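Local coordinates for protein 3-hydroxy-3-methylglutaryl-CoA lyase (Acinetobacter baumannii, PDB 6NDS) that belongs to the HMGL-like family of TIM-barrel enzymes and carries a zinc ion and coenzyme A in this model, at residues 41-46 with 76-81. Sequence-based numbering, arbitrary orientation.
Sequences DLINQL and TGITRH. With EDO (1,2-ethanediol), chain G.
Asn44 meets the chain just past the end of helix 71-77 with its side-chain amide. Its OD1 accepts a hydrogen bond from the backbone N of Thr79 at 2.9 Å. The bond is nearly straight, with an N-H...O angle of 166°. The donor sits 23° off the carbonyl plane. The Asn44 side chain has CG anti to its carbonyl carbon (chi1 -74°), and from there it reaches across to Thr79 at about a right angle to that side chain. OD1 also lies 3.6 Å from Thr79 CB.

Three waters extend the polar link. Water 1 donates to Asn44 OD1 and to Thr79 O, so OD1 takes two bonds. Water 2 accepts from Asn44 ND2, donates to Gly77 O and also bonds Thr79 OG1. Both ends of the amide are thus held, which fixes its rotation. Water 3 joins Asn44 O to His81 NE2, lying in plane at the edge of the imidazole ring.

The apolar part is a single isoleucine pair. Ile43 CG2 touches Ile78 CG2 at 3.7 Å, and Ile43 CD1 borders the same methyl. Ile78 holds CG1 between its backbone N and carbonyl carbon; CD1 at its end comes within 4.1 Å of Ile43 CG2.

A 1,2-ethanediol, probably from the crystallisation liquor, donates to Thr76 O.

The contact lies in the outer layer of a TIM barrel and is a small polar and apolar join, with no metal or coenzyme A in it. It ties helix 36-46 to the segment leading from helix 71-77 towards strand 85-90. Ile78 also packs on Tyr86 of that strand, and Tyr86 OH bonds His81 N. Ile43 also touches Pro23 of helix 22-28, while Leu46 packs on Leu284 of helix 278-285.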
# COMPACT_ATOMS: atom_id res chain seq x y z
N ASP A 41 8.58 25.93 10.82
CA ASP A 41 8.73 24.99 11.93
C ASP A 41 8.74 23.55 11.44
O ASP A 41 9.51 22.72 11.94
CB ASP A 41 7.58 25.18 12.93
CG ASP A 41 7.78 26.37 13.84
OD1 ASP A 41 8.87 26.98 13.82
OD2 ASP A 41 6.84 26.69 14.60
N LEU A 42 7.85 23.23 10.50
CA LEU A 42 7.77 21.87 9.96
C LEU A 42 9.08 21.48 9.29
O LEU A 42 9.62 20.39 9.54
CB LEU A 42 6.61 21.76 8.98
CG LEU A 42 6.52 20.44 8.20
CD1 LEU A 42 6.23 19.28 9.14
CD2 LEU A 42 5.48 20.55 7.08
N ILE A 43 9.62 22.37 8.46
CA ILE A 43 10.89 22.08 7.79
C ILE A 43 12.01 21.96 8.82
O ILE A 43 12.86 21.06 8.71
CB ILE A 43 11.18 23.14 6.72
CG1 ILE A 43 10.11 23.06 5.62
CG2 ILE A 43 12.60 22.98 6.15
CD1 ILE A 43 9.99 24.33 4.79
N ASN A 44 12.03 22.84 9.83
CA ASN A 44 13.05 22.74 10.87
C ASN A 44 12.98 21.39 11.57
O ASN A 44 14.02 20.80 11.90
CB ASN A 44 12.91 23.87 11.89
CG ASN A 44 13.38 25.21 11.36
OD1 ASN A 44 14.02 25.28 10.31
ND2 ASN A 44 13.07 26.27 12.09
N GLN A 45 11.77 20.87 11.80
CA GLN A 45 11.65 19.54 12.42
C GLN A 45 12.10 18.45 11.46
O GLN A 45 12.81 17.52 11.85
CB GLN A 45 10.21 19.29 12.88
CG GLN A 45 9.81 20.11 14.09
CD GLN A 45 10.61 19.70 15.30
OE1 GLN A 45 11.29 20.52 15.91
NE2 GLN A 45 10.56 18.41 15.65
N LEU A 46 11.69 18.54 10.20
CA LEU A 46 12.11 17.55 9.21
C LEU A 46 13.63 17.54 9.07
O LEU A 46 14.23 16.47 8.85
CB LEU A 46 11.46 17.84 7.86
CG LEU A 46 9.95 17.61 7.85
CD1 LEU A 46 9.36 18.28 6.62
CD2 LEU A 46 9.63 16.11 7.85
N THR A 76 13.95 31.87 3.42
CA THR A 76 14.68 32.85 4.22
C THR A 76 14.74 32.43 5.68
O THR A 76 15.76 32.62 6.35
CB THR A 76 13.98 34.22 4.11
OG1 THR A 76 14.17 34.74 2.80
CG2 THR A 76 14.53 35.22 5.15
N GLY A 77 13.65 31.84 6.18
CA GLY A 77 13.44 31.67 7.60
C GLY A 77 13.91 30.36 8.20
O GLY A 77 14.14 30.30 9.41
N ILE A 78 14.07 29.31 7.38
CA ILE A 78 14.41 28.00 7.92
C ILE A 78 15.86 27.99 8.42
O ILE A 78 16.71 28.77 7.98
CB ILE A 78 14.19 26.89 6.87
CG1 ILE A 78 14.95 27.20 5.57
CG2 ILE A 78 12.69 26.69 6.61
CD1 ILE A 78 14.95 26.01 4.58
N THR A 79 16.12 27.10 9.37
CA THR A 79 17.48 26.84 9.82
C THR A 79 18.16 25.91 8.82
O THR A 79 17.68 24.80 8.57
CB THR A 79 17.44 26.19 11.20
OG1 THR A 79 16.76 27.06 12.11
CG2 THR A 79 18.86 25.90 11.71
N ARG A 80 19.27 26.36 8.24
CA ARG A 80 19.97 25.58 7.22
C ARG A 80 20.93 24.61 7.90
O ARG A 80 21.91 25.03 8.53
CB ARG A 80 20.74 26.49 6.27
CG ARG A 80 19.90 27.55 5.55
CD ARG A 80 18.88 26.91 4.65
NE ARG A 80 18.17 27.91 3.86
CZ ARG A 80 18.39 28.15 2.57
NH1 ARG A 80 19.32 27.47 1.90
NH2 ARG A 80 17.68 29.08 1.94
N HIS A 81 20.66 23.31 7.79
CA HIS A 81 21.63 22.30 8.20
C HIS A 81 22.65 22.13 7.08
O HIS A 81 22.27 22.01 5.91
CB HIS A 81 20.93 20.98 8.49
CG HIS A 81 20.08 21.01 9.72
ND1 HIS A 81 20.18 20.06 10.71
CD2 HIS A 81 19.12 21.88 10.12
CE1 HIS A 81 19.31 20.34 11.67
NE2 HIS A 81 18.66 21.44 11.34
C1 EDO G . 17.16 32.51 10.00
O1 EDO G . 17.54 32.52 8.62
C2 EDO G . 17.31 31.09 10.53
O2 EDO G . 18.61 30.60 10.19
O HOH W 1 15.34 23.56 8.43
O HOH W 2 14.37 28.81 11.69
O HOH W 3 16.34 22.31 12.46